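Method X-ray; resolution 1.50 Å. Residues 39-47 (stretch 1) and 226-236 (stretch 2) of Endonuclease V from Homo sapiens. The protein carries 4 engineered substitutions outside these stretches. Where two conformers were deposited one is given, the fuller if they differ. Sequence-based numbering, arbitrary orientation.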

# COMPACT_ATOMS: atom_id res chain seq x y z
N ARG A 39 0.13 -13.01 10.43
CA ARG A 39 1.17 -12.57 9.50
C ARG A 39 0.67 -11.41 8.66
O ARG A 39 -0.40 -11.50 8.04
CB ARG A 39 1.61 -13.71 8.59
CG ARG A 39 2.30 -14.84 9.34
CD ARG A 39 2.65 -16.01 8.41
NE ARG A 39 1.47 -16.51 7.72
CZ ARG A 39 0.60 -17.36 8.25
NH1 ARG A 39 -0.44 -17.76 7.53
NH2 ARG A 39 0.76 -17.82 9.48
N VAL A 40 1.45 -10.33 8.63
CA VAL A 40 1.14 -9.13 7.85
C VAL A 40 2.28 -8.92 6.87
O VAL A 40 3.45 -8.94 7.27
CB VAL A 40 0.98 -7.90 8.76
CG1 VAL A 40 0.70 -6.66 7.95
CG2 VAL A 40 -0.13 -8.12 9.80
N GLY A 41 1.95 -8.71 5.61
CA GLY A 41 2.95 -8.51 4.59
C GLY A 41 3.11 -7.03 4.27
O GLY A 41 2.23 -6.20 4.52
N GLY A 42 4.29 -6.71 3.74
CA GLY A 42 4.57 -5.37 3.24
C GLY A 42 5.26 -5.49 1.89
O GLY A 42 6.03 -6.43 1.66
N VAL A 43 4.96 -4.56 1.01
CA VAL A 43 5.53 -4.56 -0.34
C VAL A 43 6.09 -3.19 -0.66
O VAL A 43 5.57 -2.16 -0.21
CB VAL A 43 4.58 -5.03 -1.46
CG1 VAL A 43 4.29 -6.52 -1.34
CG2 VAL A 43 3.30 -4.20 -1.47
N ASP A 44 7.13 -3.17 -1.50
CA ASP A 44 7.76 -1.93 -1.92
C ASP A 44 8.31 -2.12 -3.32
O ASP A 44 8.81 -3.20 -3.65
CB ASP A 44 8.97 -1.59 -1.06
CG ASP A 44 9.75 -0.39 -1.60
OD1 ASP A 44 9.24 0.75 -1.54
OD2 ASP A 44 10.85 -0.59 -2.14
N VAL A 45 8.23 -1.07 -4.12
CA VAL A 45 9.05 -0.91 -5.32
C VAL A 45 9.79 0.41 -5.19
O VAL A 45 9.17 1.44 -4.92
CB VAL A 45 8.21 -0.94 -6.61
CG1 VAL A 45 9.12 -0.73 -7.83
CG2 VAL A 45 7.49 -2.25 -6.71
N SER A 46 11.10 0.37 -5.41
CA SER A 46 11.94 1.56 -5.30
C SER A 46 12.82 1.65 -6.53
O SER A 46 13.53 0.69 -6.85
CB SER A 46 12.84 1.47 -4.07
OG SER A 46 12.05 1.58 -2.89
N PHE A 47 12.83 2.81 -7.17
CA PHE A 47 13.69 3.01 -8.33
C PHE A 47 15.13 3.26 -7.92
O PHE A 47 15.41 3.85 -6.87
CB PHE A 47 13.20 4.20 -9.16
CG PHE A 47 11.89 3.96 -9.80
CD1 PHE A 47 10.71 4.25 -9.13
CD2 PHE A 47 11.82 3.42 -11.08
CE1 PHE A 47 9.49 4.02 -9.72
CE2 PHE A 47 10.61 3.20 -11.67
CZ PHE A 47 9.44 3.49 -10.99
N GLU A 226 5.56 -0.90 10.21
CA GLU A 226 6.68 -1.85 10.14
C GLU A 226 6.74 -2.66 8.86
O GLU A 226 7.83 -2.76 8.28
CB GLU A 226 6.71 -2.73 11.39
CG GLU A 226 7.52 -2.13 12.54
CD GLU A 226 8.93 -1.74 12.11
OE1 GLU A 226 9.12 -0.58 11.68
OE2 GLU A 226 9.85 -2.59 12.18
N PRO A 227 5.65 -3.26 8.36
CA PRO A 227 5.78 -4.06 7.12
C PRO A 227 6.22 -3.22 5.93
O PRO A 227 7.04 -3.68 5.12
CB PRO A 227 4.38 -4.67 6.94
CG PRO A 227 3.78 -4.68 8.38
CD PRO A 227 4.29 -3.36 8.94
N VAL A 228 5.71 -2.00 5.82
CA VAL A 228 6.12 -1.08 4.75
C VAL A 228 7.56 -0.63 4.94
O VAL A 228 8.37 -0.58 4.00
CB VAL A 228 5.15 0.13 4.75
CG1 VAL A 228 5.58 1.19 3.75
CG2 VAL A 228 3.72 -0.32 4.49
N ARG A 229 7.91 -0.30 6.18
CA ARG A 229 9.25 0.19 6.49
C ARG A 229 10.30 -0.88 6.21
O ARG A 229 11.35 -0.59 5.64
CB ARG A 229 9.31 0.61 7.96
CG ARG A 229 10.48 1.54 8.30
CD ARG A 229 10.50 1.94 9.75
NE ARG A 229 10.86 0.85 10.65
CZ ARG A 229 12.11 0.55 11.01
NH1 ARG A 229 12.33 -0.46 11.84
NH2 ARG A 229 13.14 1.25 10.53
N GLN A 230 10.01 -2.13 6.60
CA GLN A 230 10.98 -3.21 6.35
C GLN A 230 11.10 -3.50 4.86
O GLN A 230 12.20 -3.82 4.39
CB GLN A 230 10.61 -4.46 7.15
CG GLN A 230 10.76 -4.27 8.67
CD GLN A 230 12.19 -4.07 9.10
OE1 GLN A 230 13.12 -4.55 8.46
NE2 GLN A 230 12.37 -3.35 10.20
N ALA A 231 10.01 -3.39 4.10
CA ALA A 231 10.13 -3.63 2.66
C ALA A 231 10.95 -2.52 2.01
O ALA A 231 11.75 -2.79 1.10
CB ALA A 231 8.75 -3.77 2.02
N ASP A 232 10.79 -1.28 2.48
CA ASP A 232 11.59 -0.18 1.95
C ASP A 232 13.07 -0.40 2.25
O ASP A 232 13.92 -0.20 1.37
CB ASP A 232 11.12 1.15 2.55
CG ASP A 232 11.86 2.34 1.97
OD1 ASP A 232 11.62 2.67 0.79
OD2 ASP A 232 12.69 2.93 2.69
N ILE A 233 13.40 -0.79 3.48
CA ILE A 233 14.78 -1.06 3.86
C ILE A 233 15.34 -2.19 3.01
O ILE A 233 16.47 -2.10 2.51
CB ILE A 233 14.87 -1.37 5.36
CG1 ILE A 233 14.56 -0.11 6.18
CG2 ILE A 233 16.26 -1.91 5.72
CD1 ILE A 233 14.32 -0.36 7.65
N CYS A 234 14.58 -3.27 2.84
CA CYS A 234 15.06 -4.38 2.02
C CYS A 234 15.40 -3.93 0.60
O CYS A 234 16.42 -4.34 0.03
CB CYS A 234 14.01 -5.49 1.97
SG CYS A 234 13.99 -6.53 3.43
N SER A 235 14.54 -3.10 -0.00
CA SER A 235 14.82 -2.66 -1.37
C SER A 235 16.07 -1.79 -1.43
O SER A 235 16.89 -1.94 -2.34
CB SER A 235 13.64 -1.87 -1.94
OG SER A 235 12.55 -2.71 -2.20
N ARG A 236 16.22 -0.87 -0.48
CA ARG A 236 17.40 -0.01 -0.47
C ARG A 236 18.67 -0.83 -0.29
O ARG A 236 19.65 -0.63 -1.02
CB ARG A 236 17.27 1.06 0.62
CG ARG A 236 16.39 2.22 0.20
CD ARG A 236 16.34 3.30 1.27
NE ARG A 236 15.80 2.78 2.52
CZ ARG A 236 15.51 3.53 3.57
NH1 ARG A 236 15.71 4.84 3.54
NH2 ARG A 236 15.01 2.96 4.67
O HOH W 1 7.33 -0.06 1.29

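Helix 226-236 lies across strand 39-47 with its N-to-C direction 41° from that of the strand, the axes approaching to 6.3 Å. The register is regular: Pro227, Ala231 and Ser235, one helical turn apart, sit over Gly42, Asp44 and Ser46, alternate residues of the strand. The CA-CA distance grows along the way, from 4.3 Å between Gly42 CA and Pro227 CA to 6.4 Å between Ser46 CA and Ser235 CA, so the pair opens toward its C-terminal end.

Glu226 does not touch the strand. Its carboxylate serves the helix, forming a salt bridge with Arg229 through a very short 2.5 Å hydrogen bond from Arg229 NE to Glu226 OE1.

Pro227 makes the tightest backbone approach. Its ring packs on Val40, with Val40 CG1 3.7 Å from Pro227 CG, while Gly42 CA directs a nearly straight CA-H...O contact at Pro227 O, 3.5 Å away. Pro227 O also accepts the helical hydrogen bond from Ala231 N, at 3.2 Å. The rule here is glycine at the closest point: a CB on Gly42 would point toward the helix and fall 2.0 Å from Pro227 O, a clash.

Val228 turns its side chain away, but its backbone still takes part. Water 1 donates to Val228 O at 2.9 Å and to Val43 O at 3.1 Å, bridging two carbonyls that, both being acceptors, could not bond each other directly.

One turn on, Ala231 points its methyl at the strand. Ala231 CB lies 3.8 Å from both Gly42 O and Asp44 CB, a small side chain filling a gap that has only begun to widen.

Asp232 leaves CA sideways, yet its carboxylate comes nearer the strand. Asp232 OD1 stands 3.8 Å from Asp44 OD1, two like charges close together. Within the helix, Asp232 OD2 is 3.1 Å from Arg236 NH2, a salt bridge of charges alone, since no N-H points at the oxygen.

Ser235 closes the contact with its one direct hydrogen bond between strand and helix: Ser235 OG donates to Asp44 OD2 at 2.7 Å. Asp44 OD2 also accepts from Ser46 OG at 2.6 Å, so one buried aspartate gathers a hydroxyl from each element. Ser46 OG also rests 3.9 Å from Ser235 CB. The design reads as a gradient, from backbone against backbone at Gly42 to polar side chains spanning the wider end.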